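Local structure of KLLA0C04147p (Kluyveromyces lactis, 5H2A) at residues G218-F222 / A261-S266; F28-C32 / D69-W74; V111-M115 / M144-R149; H200-R206 / D233-K237. The protein probably binds and transfers sterols as a member of the OSBP family, this chain being the ankyrin-repeat (ANK) domain of Osh1. All coordinates share one frame; numbering follows the deposited sequence.

Contact 1: residues G218-F222 / A261-S266; sequences GGDPF and AAREQS
An Asx turn at D220 shapes the loop that follows helix 208-215 and presses D220, P221 and F222 against A261, A262 and Q265 of helix 249-268. Inside the turn, D220 OD1 accepts the backbone N-H of F222 (N to OD1 2.8 Å) from above the carboxylate plane, 39° out of it. The same carboxylate stacks on the amide of Q265, the two planes 20° apart, with D220 CG 3.7 Å from Q265 CD. Q265 gets there by keeping CG anti to its own N and then bending at chi2 (64°), which lays the amide back across the loop. Beside it P221 drives its CG, 3.6 Å from A262 N, onto the helix backbone, with the A261 methyl also close by. F222 runs past Q265 in the opposite direction, its ring nearly at right angles to the amide; CE1 meets A262 CB at 3.7 Å, and S266 OG stands at the ring edge, 3.5 Å from CZ. Water 1 joins the two segments by donating to G218 O and Q265 OE1, 2.8 Å each. Beyond the pair, D269 OD1 takes the amide NE2 of Q265, while N188 holds G218 O and D220 N. With OE1 on the water and NE2 on D269, the Q265 amide is probably fixed in its rotation and held flat against the D220 carboxylate, while proline, ring and alanine methyls supply the apolar part.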
loop_
_atom_site.group_PDB
_atom_site.type_symbol
_atom_site.label_atom_id
_atom_site.label_comp_id
_atom_site.label_asym_id
_atom_site.label_seq_id
_atom_site.Cartn_x
_atom_site.Cartn_y
_atom_site.Cartn_z
ATOM N N GLY A 218 -3.146 2.764 -15.143
ATOM C CA GLY A 218 -1.864 2.284 -15.603
ATOM C C GLY A 218 -1.885 1.379 -16.807
ATOM O O GLY A 218 -0.814 0.919 -17.220
ATOM N N GLY A 219 -3.055 1.099 -17.384
ATOM C CA GLY A 219 -3.102 0.306 -18.597
ATOM C C GLY A 219 -2.265 0.920 -19.697
ATOM O O GLY A 219 -2.377 2.118 -19.962
ATOM N N ASP A 220 -1.414 0.118 -20.334
ATOM C CA ASP A 220 -0.432 0.640 -21.275
ATOM C C ASP A 220 -0.892 0.372 -22.696
ATOM O O ASP A 220 -0.880 -0.788 -23.135
ATOM C CB ASP A 220 0.937 0.001 -21.025
ATOM C CG ASP A 220 2.039 0.558 -21.932
ATOM O OD1 ASP A 220 1.737 1.202 -22.957
ATOM O OD2 ASP A 220 3.230 0.338 -21.616
ATOM N N PRO A 221 -1.271 1.396 -23.466
ATOM C CA PRO A 221 -1.767 1.149 -24.832
ATOM C C PRO A 221 -0.698 0.694 -25.808
ATOM O O PRO A 221 -1.041 0.296 -26.933
ATOM C CB PRO A 221 -2.348 2.509 -25.241
ATOM C CG PRO A 221 -1.608 3.490 -24.418
ATOM C CD PRO A 221 -1.322 2.820 -23.100
ATOM N N PHE A 222 0.577 0.730 -25.423
ATOM C CA PHE A 222 1.659 0.291 -26.291
ATOM C C PHE A 222 2.006 -1.180 -26.114
ATOM O O PHE A 222 2.778 -1.717 -26.916
ATOM C CB PHE A 222 2.913 1.141 -26.044
ATOM C CG PHE A 222 2.762 2.582 -26.453
ATOM C CD1 PHE A 222 2.029 2.920 -27.584
ATOM C CD2 PHE A 222 3.348 3.597 -25.712
ATOM C CE1 PHE A 222 1.889 4.247 -27.975
ATOM C CE2 PHE A 222 3.206 4.930 -26.088
ATOM C CZ PHE A 222 2.475 5.254 -27.231
ATOM N N ALA A 261 -4.621 7.940 -24.346
ATOM C CA ALA A 261 -3.757 7.170 -23.451
ATOM C C ALA A 261 -2.362 6.995 -24.047
ATOM O O ALA A 261 -1.355 7.017 -23.323
ATOM C CB ALA A 261 -4.397 5.813 -23.146
ATOM N N ALA A 262 -2.283 6.844 -25.369
ATOM C CA ALA A 262 -0.993 6.678 -26.029
ATOM C C ALA A 262 -0.156 7.944 -25.918
ATOM O O ALA A 262 1.064 7.871 -25.712
ATOM C CB ALA A 262 -1.194 6.290 -27.491
ATOM N N ARG A 263 -0.796 9.113 -26.030
ATOM C CA ARG A 263 -0.071 10.370 -25.845
ATOM C C ARG A 263 0.480 10.477 -24.428
ATOM O O ARG A 263 1.643 10.841 -24.223
ATOM C CB ARG A 263 -0.984 11.562 -26.171
ATOM C CG ARG A 263 -1.287 11.706 -27.676
ATOM C CD ARG A 263 -2.018 13.015 -28.017
ATOM N NE ARG A 263 -3.344 13.117 -27.409
ATOM C CZ ARG A 263 -4.474 12.717 -28.001
ATOM N NH1 ARG A 263 -5.638 12.845 -27.381
ATOM N NH2 ARG A 263 -4.439 12.178 -29.211
ATOM N N GLU A 264 -0.339 10.147 -23.433
ATOM C CA GLU A 264 0.122 10.227 -22.052
ATOM C C GLU A 264 1.211 9.193 -21.777
ATOM O O GLU A 264 2.200 9.483 -21.084
ATOM C CB GLU A 264 -1.076 10.064 -21.114
ATOM C CG GLU A 264 -2.112 11.163 -21.349
ATOM C CD GLU A 264 -3.403 10.964 -20.574
ATOM O OE1 GLU A 264 -3.696 9.818 -20.170
ATOM O OE2 GLU A 264 -4.132 11.961 -20.379
ATOM N N GLN A 265 1.070 7.998 -22.352
ATOM C CA GLN A 265 2.082 6.954 -22.199
ATOM C C GLN A 265 3.421 7.383 -22.793
ATOM O O GLN A 265 4.488 7.039 -22.261
ATOM C CB GLN A 265 1.603 5.665 -22.869
ATOM C CG GLN A 265 2.407 4.436 -22.479
ATOM C CD GLN A 265 2.265 4.116 -21.009
ATOM O OE1 GLN A 265 1.153 4.082 -20.473
ATOM N NE2 GLN A 265 3.397 3.902 -20.334
ATOM N N SER A 266 3.384 8.116 -23.908
ATOM C CA SER A 266 4.622 8.575 -24.534
ATOM C C SER A 266 5.429 9.455 -23.583
ATOM O O SER A 266 6.665 9.395 -23.565
ATOM C CB SER A 266 4.304 9.333 -25.823
ATOM O OG SER A 266 3.896 8.442 -26.842
HETATM O O HOH W 1 1.271 2.613 -18.092
#

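Contact 2: residues F28-C32 / D69-W74; sequences FQQLC and DIVQNW
With CG anti to the backbone N (chi1 178°), F28 sends its ring off helix 28-38 into a hole on helix 64-74 walled by D69, I70, N73 and W74, a knob-into-hole fit. W74, its CG beside the backbone N (chi1 -66°), turns its indole to meet the knob: F28 CE1 sits over one indole face, 3.7 Å from W74 CE2, while W74 NE1 lies at the edge of the F28 ring, 3.5 Å from CZ. The amide of N73 lies over one face of F28, toward the rim, ND2 3.6 Å from CE2, and C32 SG is offset over the opposite face. Further in, L31 CD2 touches both I70 CD1 and W74 CH2, each at 3.8 Å. At the rim, water 2 donates to D69 OD2 and accepts from F28 N, linking the start of one helix to the other. Replacing F28 by an alanine would empty the hole of its knob and is likely to leave a gap among D69, I70, N73 and W74, the indole face losing its partner. The short segments cross at -59°. Beyond the pair, L31 packs on L19, C22 and L23 of helix 12-25, and I70 on L55 and A58 of helix 54-61.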
loop_
_atom_site.group_PDB
_atom_site.type_symbol
_atom_site.label_atom_id
_atom_site.label_comp_id
_atom_site.label_asym_id
_atom_site.label_seq_id
_atom_site.Cartn_x
_atom_site.Cartn_y
_atom_site.Cartn_z
ATOM N N PHE A 28 0.396 -3.841 28.374
ATOM C CA PHE A 28 -0.364 -2.923 27.529
ATOM C C PHE A 28 -1.196 -1.953 28.361
ATOM O O PHE A 28 -1.230 -0.758 28.064
ATOM C CB PHE A 28 -1.254 -3.704 26.557
ATOM C CG PHE A 28 -2.109 -2.818 25.676
ATOM C CD1 PHE A 28 -1.543 -2.111 24.611
ATOM C CD2 PHE A 28 -3.474 -2.685 25.918
ATOM C CE1 PHE A 28 -2.346 -1.283 23.797
ATOM C CE2 PHE A 28 -4.271 -1.873 25.106
ATOM C CZ PHE A 28 -3.700 -1.176 24.051
ATOM N N GLN A 29 -1.865 -2.435 29.417
ATOM C CA GLN A 29 -2.666 -1.513 30.219
ATOM C C GLN A 29 -1.789 -0.470 30.911
ATOM O O GLN A 29 -2.202 0.687 31.057
ATOM C CB GLN A 29 -3.519 -2.286 31.235
ATOM C CG GLN A 29 -2.707 -2.964 32.350
ATOM C CD GLN A 29 -3.532 -4.010 33.091
ATOM O OE1 GLN A 29 -3.700 -5.146 32.625
ATOM N NE2 GLN A 29 -4.058 -3.626 34.239
ATOM N N GLN A 30 -0.563 -0.839 31.293
ATOM C CA GLN A 30 0.362 0.147 31.847
ATOM C C GLN A 30 0.813 1.149 30.788
ATOM O O GLN A 30 0.988 2.338 31.083
ATOM C CB GLN A 30 1.564 -0.574 32.464
ATOM C CG GLN A 30 1.184 -1.264 33.771
ATOM C CD GLN A 30 2.204 -2.267 34.259
ATOM O OE1 GLN A 30 2.840 -2.971 33.471
ATOM N NE2 GLN A 30 2.338 -2.367 35.585
ATOM N N LEU A 31 1.040 0.678 29.559
ATOM C CA LEU A 31 1.384 1.583 28.463
ATOM C C LEU A 31 0.247 2.571 28.203
ATOM O O LEU A 31 0.476 3.781 28.048
ATOM C CB LEU A 31 1.698 0.766 27.204
ATOM C CG LEU A 31 1.933 1.573 25.922
ATOM C CD1 LEU A 31 3.161 2.504 26.086
ATOM C CD2 LEU A 31 2.096 0.642 24.729
ATOM N N CYS A 32 -0.997 2.075 28.158
ATOM C CA CYS A 32 -2.140 2.983 27.991
ATOM C C CYS A 32 -2.154 4.059 29.072
ATOM O O CYS A 32 -2.356 5.248 28.789
ATOM C CB CYS A 32 -3.461 2.198 28.014
ATOM S SG CYS A 32 -3.752 1.164 26.574
ATOM N N ASP A 69 -0.430 -6.773 21.314
ATOM C CA ASP A 69 -1.498 -5.959 21.881
ATOM C C ASP A 69 -1.561 -4.585 21.219
ATOM O O ASP A 69 -2.655 -4.057 20.963
ATOM C CB ASP A 69 -1.282 -5.802 23.395
ATOM C CG ASP A 69 -1.645 -7.062 24.184
ATOM O OD1 ASP A 69 -2.445 -7.873 23.682
ATOM O OD2 ASP A 69 -1.128 -7.233 25.319
ATOM N N ILE A 70 -0.400 -3.953 21.011
ATOM C CA ILE A 70 -0.370 -2.654 20.339
ATOM C C ILE A 70 -0.949 -2.775 18.934
ATOM O O ILE A 70 -1.755 -1.944 18.497
ATOM C CB ILE A 70 1.070 -2.102 20.297
ATOM C CG1 ILE A 70 1.540 -1.687 21.702
ATOM C CG2 ILE A 70 1.169 -0.921 19.325
ATOM C CD1 ILE A 70 3.077 -1.521 21.771
ATOM N N VAL A 71 -0.531 -3.810 18.200
ATOM C CA VAL A 71 -1.001 -3.988 16.824
ATOM C C VAL A 71 -2.502 -4.237 16.811
ATOM O O VAL A 71 -3.247 -3.623 16.035
ATOM C CB VAL A 71 -0.235 -5.135 16.136
ATOM C CG1 VAL A 71 -0.947 -5.548 14.832
ATOM C CG2 VAL A 71 1.237 -4.733 15.884
ATOM N N GLN A 72 -2.975 -5.130 17.691
ATOM C CA GLN A 72 -4.391 -5.482 17.677
ATOM C C GLN A 72 -5.265 -4.303 18.090
ATOM O O GLN A 72 -6.344 -4.090 17.517
ATOM C CB GLN A 72 -4.639 -6.684 18.588
ATOM C CG GLN A 72 -6.089 -7.149 18.587
ATOM C CD GLN A 72 -6.632 -7.371 17.179
ATOM O OE1 GLN A 72 -6.107 -8.193 16.419
ATOM N NE2 GLN A 72 -7.684 -6.633 16.823
ATOM N N ASN A 73 -4.823 -3.518 19.067
ATOM C CA ASN A 73 -5.693 -2.496 19.651
ATOM C C ASN A 73 -5.557 -1.109 19.033
ATOM O O ASN A 73 -6.517 -0.325 19.105
ATOM C CB ASN A 73 -5.445 -2.406 21.152
ATOM C CG ASN A 73 -5.897 -3.657 21.868
ATOM O OD1 ASN A 73 -7.045 -4.073 21.725
ATOM N ND2 ASN A 73 -4.986 -4.303 22.577
ATOM N N TRP A 74 -4.411 -0.769 18.452
ATOM C CA TRP A 74 -4.200 0.581 17.949
ATOM C C TRP A 74 -3.953 0.700 16.444
ATOM O O TRP A 74 -3.789 1.821 15.968
ATOM C CB TRP A 74 -3.016 1.246 18.659
ATOM C CG TRP A 74 -3.201 1.521 20.138
ATOM C CD1 TRP A 74 -4.330 1.386 20.879
ATOM C CD2 TRP A 74 -2.172 1.965 21.034
ATOM N NE1 TRP A 74 -4.072 1.732 22.211
ATOM C CE2 TRP A 74 -2.747 2.085 22.317
ATOM C CE3 TRP A 74 -0.813 2.276 20.866
ATOM C CZ2 TRP A 74 -2.012 2.510 23.431
ATOM C CZ3 TRP A 74 -0.072 2.696 21.986
ATOM C CH2 TRP A 74 -0.676 2.808 23.246
HETATM O O HOH W 2 0.528 -6.574 27.250
#

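Contact 3: residues V111-M115 / M144-R149; sequences VTVLM and MMQVAR
M115 and A148 mark the nearest backbone approach, 7.4 Å between CA atoms, of two helical segments that run almost parallel, 17° apart, with their axes 11.0 Å from each other. That gap is filled largely by methionines. M115 reaches over by bending twice, at chi2 (-67°) and again at chi3 (-73°), a curl that turns its terminal methyl onto the other helix. There M115 CE rests 3.8 Å from A148 CB and equally close to the carbonyl O of M145. The small A148 probably lets the methyl approach the helix backbone. M145 reaches back toward the first helix: its chain crosses V111 at about a right angle, with CG 3.6 Å from V111 CG1, and its far end approaches the M115 sulfur, CE to SD 4.3 Å. The residue before it, M144, stretches out and bends only at its last torsion. It crosses T112 at about a right angle, bringing SD within 3.3 Å of T112 OG1, and its methyl lies 4.1 Å from V111 CG1. The hydroxyl of T112 is itself hydrogen-bonded to G108 O in its own helix, so the sulfur lies against a group already paired. The segment 111-115 falls in the predicted ankyrin repeat, on its helix 108-115, and this contact packs that helix on the long helix 139-165. Helix 98-104 backs both partners, A102 meeting V111, L99 meeting M115 and A103 meeting M145, while helix 179-184 comes up with R180 against M115 and L184 against R149.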
loop_
_atom_site.group_PDB
_atom_site.type_symbol
_atom_site.label_atom_id
_atom_site.label_comp_id
_atom_site.label_asym_id
_atom_site.label_seq_id
_atom_site.Cartn_x
_atom_site.Cartn_y
_atom_site.Cartn_z
ATOM N N VAL A 111 7.781 -10.326 12.678
ATOM C CA VAL A 111 7.625 -10.239 11.226
ATOM C C VAL A 111 6.321 -10.900 10.794
ATOM O O VAL A 111 5.568 -10.358 9.980
ATOM C CB VAL A 111 8.839 -10.871 10.523
ATOM C CG1 VAL A 111 8.548 -11.048 9.045
ATOM C CG2 VAL A 111 10.097 -9.985 10.723
ATOM N N THR A 112 6.024 -12.068 11.358
ATOM C CA THR A 112 4.787 -12.768 11.021
ATOM C C THR A 112 3.551 -11.954 11.392
ATOM O O THR A 112 2.610 -11.850 10.596
ATOM C CB THR A 112 4.770 -14.128 11.720
ATOM O OG1 THR A 112 5.818 -14.938 11.176
ATOM C CG2 THR A 112 3.438 -14.830 11.510
ATOM N N VAL A 113 3.524 -11.386 12.600
ATOM C CA VAL A 113 2.390 -10.549 13.012
ATOM C C VAL A 113 2.192 -9.391 12.039
ATOM O O VAL A 113 1.068 -9.075 11.626
ATOM C CB VAL A 113 2.607 -10.038 14.447
ATOM C CG1 VAL A 113 1.568 -8.957 14.810
ATOM C CG2 VAL A 113 2.537 -11.198 15.448
ATOM N N LEU A 114 3.280 -8.712 11.683
ATOM C CA LEU A 114 3.159 -7.553 10.807
ATOM C C LEU A 114 2.774 -7.956 9.377
ATOM O O LEU A 114 1.927 -7.306 8.756
ATOM C CB LEU A 114 4.479 -6.779 10.827
ATOM C CG LEU A 114 4.817 -6.068 12.152
ATOM C CD1 LEU A 114 6.220 -5.447 12.064
ATOM C CD2 LEU A 114 3.812 -4.979 12.427
ATOM N N MET A 115 3.394 -9.018 8.832
ATOM C CA MET A 115 3.034 -9.466 7.476
ATOM C C MET A 115 1.576 -9.900 7.399
ATOM O O MET A 115 0.965 -9.831 6.325
ATOM C CB MET A 115 3.902 -10.644 7.014
ATOM C CG MET A 115 5.409 -10.347 6.774
ATOM S SD MET A 115 5.691 -9.254 5.378
ATOM C CE MET A 115 5.336 -10.303 3.950
ATOM N N MET A 144 10.666 -16.748 4.693
ATOM C CA MET A 144 9.302 -16.609 5.187
ATOM C C MET A 144 8.622 -15.368 4.612
ATOM O O MET A 144 7.469 -15.433 4.172
ATOM C CB MET A 144 9.318 -16.566 6.721
ATOM C CG MET A 144 8.008 -16.139 7.349
ATOM S SD MET A 144 8.028 -16.400 9.145
ATOM C CE MET A 144 9.053 -15.024 9.723
ATOM N N MET A 145 9.326 -14.235 4.588
ATOM C CA MET A 145 8.773 -13.019 3.999
ATOM C C MET A 145 8.546 -13.172 2.506
ATOM O O MET A 145 7.546 -12.672 1.966
ATOM C CB MET A 145 9.713 -11.835 4.262
ATOM C CG MET A 145 9.841 -11.500 5.759
ATOM S SD MET A 145 10.930 -10.085 6.104
ATOM C CE MET A 145 9.930 -8.726 5.523
ATOM N N GLN A 146 9.487 -13.826 1.823
ATOM C CA GLN A 146 9.360 -14.044 0.391
ATOM C C GLN A 146 8.128 -14.881 0.074
ATOM O O GLN A 146 7.376 -14.560 -0.848
ATOM C CB GLN A 146 10.624 -14.735 -0.123
ATOM C CG GLN A 146 10.597 -15.151 -1.571
ATOM C CD GLN A 146 11.919 -15.798 -1.970
ATOM O OE1 GLN A 146 12.937 -15.123 -2.075
ATOM N NE2 GLN A 146 11.912 -17.114 -2.147
ATOM N N VAL A 147 7.918 -15.971 0.813
ATOM C CA VAL A 147 6.763 -16.820 0.529
ATOM C C VAL A 147 5.465 -16.139 0.940
ATOM O O VAL A 147 4.445 -16.233 0.237
ATOM C CB VAL A 147 6.928 -18.192 1.203
ATOM C CG1 VAL A 147 5.686 -19.045 0.915
ATOM C CG2 VAL A 147 8.183 -18.899 0.665
ATOM N N ALA A 148 5.464 -15.438 2.075
ATOM C CA ALA A 148 4.262 -14.705 2.466
ATOM C C ALA A 148 3.887 -13.669 1.415
ATOM O O ALA A 148 2.703 -13.492 1.099
ATOM C CB ALA A 148 4.462 -14.037 3.827
ATOM N N ARG A 149 4.875 -12.977 0.850
ATOM C CA ARG A 149 4.548 -12.043 -0.221
ATOM C C ARG A 149 3.971 -12.767 -1.435
ATOM O O ARG A 149 2.964 -12.333 -2.002
ATOM C CB ARG A 149 5.768 -11.221 -0.654
ATOM C CG ARG A 149 5.271 -10.233 -1.745
ATOM C CD ARG A 149 6.322 -9.400 -2.339
ATOM N NE ARG A 149 6.733 -8.329 -1.453
ATOM C CZ ARG A 149 7.637 -7.434 -1.808
ATOM N NH1 ARG A 149 8.181 -7.507 -3.014
ATOM N NH2 ARG A 149 8.006 -6.488 -0.965
#

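Contact 4: residues H200-R206 / D233-K237; sequences HEFVKKR and DLLKK
R206 N bonds back to V203 O at 2.9 Å, part of a Schellman motif, with positive phi at R206, at the C-terminal end of the helix that holds H200 and V203; both R206 and V203 go on to meet L235 of the loop leading to helix 249-268. The R206 side chain, bent at chi2 (69°), brings NH1 to K204 O for a hydrogen bond (3.1 Å, 156°) that lies in the guanidinium plane, while NE forms a salt bridge with D251. Held flat in this way, the guanidinium offers a face to the methyl L235 CD2, which stands 3.7 Å from NH2 and also meets V203 CG1 at 3.9 Å. A serine in place of R206 would probably leave K204 O and D251 without this partner and strip one side of the L235 methyl of its cover. L234, the residue before it, points its side chain at the helix and wedges CD1 between two residues a turn apart. The H200 imidazole is fixed from both nitrogens, ND1 by T197 and NE2 by K229 O, and K204 NZ pairs with D196. That leaves their carbons to the leucine: L234 CD1 lies in the plane of the H200 ring at its edge, 3.7 Å from CD2, and just as far from K204 CG.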
loop_
_atom_site.group_PDB
_atom_site.type_symbol
_atom_site.label_atom_id
_atom_site.label_comp_id
_atom_site.label_asym_id
_atom_site.label_seq_id
_atom_site.Cartn_x
_atom_site.Cartn_y
_atom_site.Cartn_z
ATOM N N HIS A 200 -6.466 -5.351 -23.875
ATOM C CA HIS A 200 -6.918 -6.011 -25.104
ATOM C C HIS A 200 -8.269 -6.677 -24.903
ATOM O O HIS A 200 -9.158 -6.595 -25.765
ATOM C CB HIS A 200 -5.921 -7.075 -25.553
ATOM C CG HIS A 200 -4.616 -6.518 -25.999
ATOM N ND1 HIS A 200 -3.526 -6.449 -25.163
ATOM C CD2 HIS A 200 -4.221 -6.000 -27.186
ATOM C CE1 HIS A 200 -2.513 -5.910 -25.816
ATOM N NE2 HIS A 200 -2.906 -5.635 -27.045
ATOM N N GLU A 201 -8.403 -7.395 -23.789
ATOM C CA GLU A 201 -9.607 -8.162 -23.497
ATOM C C GLU A 201 -10.841 -7.268 -23.489
ATOM O O GLU A 201 -11.859 -7.581 -24.124
ATOM C CB GLU A 201 -9.428 -8.872 -22.147
ATOM C CG GLU A 201 -10.699 -9.495 -21.611
ATOM C CD GLU A 201 -10.555 -10.032 -20.186
ATOM O OE1 GLU A 201 -9.423 -10.059 -19.658
ATOM O OE2 GLU A 201 -11.590 -10.413 -19.597
ATOM N N PHE A 202 -10.774 -6.139 -22.779
ATOM C CA PHE A 202 -11.959 -5.307 -22.670
ATOM C C PHE A 202 -12.132 -4.354 -23.839
ATOM O O PHE A 202 -13.256 -3.893 -24.070
ATOM C CB PHE A 202 -11.952 -4.564 -21.330
ATOM C CG PHE A 202 -12.227 -5.490 -20.173
ATOM C CD1 PHE A 202 -13.535 -5.857 -19.867
ATOM C CD2 PHE A 202 -11.186 -6.066 -19.469
ATOM C CE1 PHE A 202 -13.801 -6.753 -18.831
ATOM C CE2 PHE A 202 -11.429 -6.977 -18.431
ATOM C CZ PHE A 202 -12.749 -7.314 -18.107
ATOM N N VAL A 203 -11.077 -4.072 -24.602
ATOM C CA VAL A 203 -11.298 -3.409 -25.887
ATOM C C VAL A 203 -12.111 -4.313 -26.807
ATOM O O VAL A 203 -13.080 -3.874 -27.435
ATOM C CB VAL A 203 -9.971 -2.993 -26.547
ATOM C CG1 VAL A 203 -10.228 -2.642 -28.038
ATOM C CG2 VAL A 203 -9.350 -1.828 -25.806
ATOM N N LYS A 204 -11.738 -5.593 -26.892
ATOM C CA LYS A 204 -12.487 -6.511 -27.746
ATOM C C LYS A 204 -13.912 -6.698 -27.250
ATOM O O LYS A 204 -14.832 -6.861 -28.062
ATOM C CB LYS A 204 -11.763 -7.858 -27.838
ATOM C CG LYS A 204 -10.517 -7.802 -28.723
ATOM C CD LYS A 204 -9.905 -9.184 -28.957
ATOM C CE LYS A 204 -9.285 -9.774 -27.713
ATOM N NZ LYS A 204 -8.569 -11.047 -28.038
ATOM N N LYS A 205 -14.121 -6.649 -25.930
ATOM C CA LYS A 205 -15.459 -6.701 -25.357
ATOM C C LYS A 205 -16.247 -5.409 -25.558
ATOM O O LYS A 205 -17.434 -5.383 -25.213
ATOM C CB LYS A 205 -15.372 -7.025 -23.863
ATOM C CG LYS A 205 -15.042 -8.498 -23.578
ATOM C CD LYS A 205 -14.738 -8.694 -22.089
ATOM C CE LYS A 205 -14.549 -10.178 -21.745
ATOM N NZ LYS A 205 -14.337 -10.313 -20.268
ATOM N N ARG A 206 -15.623 -4.353 -26.099
ATOM C CA ARG A 206 -16.270 -3.044 -26.250
ATOM C C ARG A 206 -16.801 -2.527 -24.918
ATOM O O ARG A 206 -17.831 -1.856 -24.862
ATOM C CB ARG A 206 -17.399 -3.089 -27.284
ATOM C CG ARG A 206 -16.956 -2.724 -28.674
ATOM C CD ARG A 206 -16.065 -3.781 -29.248
ATOM N NE ARG A 206 -15.608 -3.455 -30.602
ATOM C CZ ARG A 206 -14.911 -4.300 -31.357
ATOM N NH1 ARG A 206 -14.615 -5.506 -30.883
ATOM N NH2 ARG A 206 -14.519 -3.952 -32.576
ATOM N N ASP A 233 -5.168 -1.490 -32.654
ATOM C CA ASP A 233 -5.235 -2.284 -33.884
ATOM C C ASP A 233 -6.432 -3.221 -33.912
ATOM O O ASP A 233 -6.750 -3.769 -34.973
ATOM C CB ASP A 233 -3.973 -3.143 -34.074
ATOM C CG ASP A 233 -2.703 -2.321 -34.223
ATOM O OD1 ASP A 233 -2.783 -1.193 -34.759
ATOM O OD2 ASP A 233 -1.619 -2.818 -33.810
ATOM N N LEU A 234 -7.072 -3.473 -32.768
ATOM C CA LEU A 234 -8.192 -4.411 -32.731
ATOM C C LEU A 234 -9.490 -3.796 -33.228
ATOM O O LEU A 234 -10.441 -4.536 -33.488
ATOM C CB LEU A 234 -8.387 -4.939 -31.302
ATOM C CG LEU A 234 -7.118 -5.486 -30.647
ATOM C CD1 LEU A 234 -7.359 -5.836 -29.179
ATOM C CD2 LEU A 234 -6.612 -6.694 -31.412
ATOM N N LEU A 235 -9.552 -2.470 -33.355
ATOM C CA LEU A 235 -10.744 -1.783 -33.832
ATOM C C LEU A 235 -10.616 -1.501 -35.325
ATOM O O LEU A 235 -9.655 -0.850 -35.757
ATOM C CB LEU A 235 -10.945 -0.475 -33.067
ATOM C CG LEU A 235 -10.962 -0.621 -31.549
ATOM C CD1 LEU A 235 -10.965 0.744 -30.880
ATOM C CD2 LEU A 235 -12.187 -1.430 -31.150
ATOM N N LYS A 236 -11.596 -1.963 -36.100
ATOM C CA LYS A 236 -11.576 -1.776 -37.549
ATOM C C LYS A 236 -11.700 -0.305 -37.930
ATOM O O LYS A 236 -12.453 0.455 -37.314
ATOM C CB LYS A 236 -12.711 -2.564 -38.206
ATOM C CG LYS A 236 -12.264 -3.785 -38.985
ATOM C CD LYS A 236 -11.520 -4.761 -38.101
ATOM C CE LYS A 236 -11.147 -6.015 -38.873
ATOM N NZ LYS A 236 -12.267 -7.018 -38.822
ATOM N N LYS A 237 -10.967 0.085 -38.972
ATOM C CA LYS A 237 -10.983 1.458 -39.450
ATOM C C LYS A 237 -12.311 1.788 -40.130
ATOM O O LYS A 237 -12.912 0.945 -40.800
ATOM C CB LYS A 237 -9.821 1.692 -40.419
ATOM C CG LYS A 237 -9.691 3.129 -40.891
ATOM C CD LYS A 237 -8.975 3.227 -42.227
ATOM C CE LYS A 237 -9.466 4.431 -43.010
ATOM N NZ LYS A 237 -10.811 4.181 -43.598
#

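The four contacts are spread along an elongated, all-helical chain. Contact 2 lies near the N-terminal end and contact 3 nearer the middle, their centres 22 Å apart, and they meet directly where V71 CG1 packs on V113 CG1 at 4.2 Å. Contacts 1 and 4 share the other end: their segments alternate along the sequence, their centres are 15 Å apart and their nearest atoms about 6 Å. Helix 249-268 serves both, supplying a segment to contact 1 and D251 to R206 of contact 4. Contact 2 lies on the opposite side of the chain's centre from both, 47 Å from contact 1 and 54 Å from contact 4, centre to centre. All four are structural packing of the ankyrin domain.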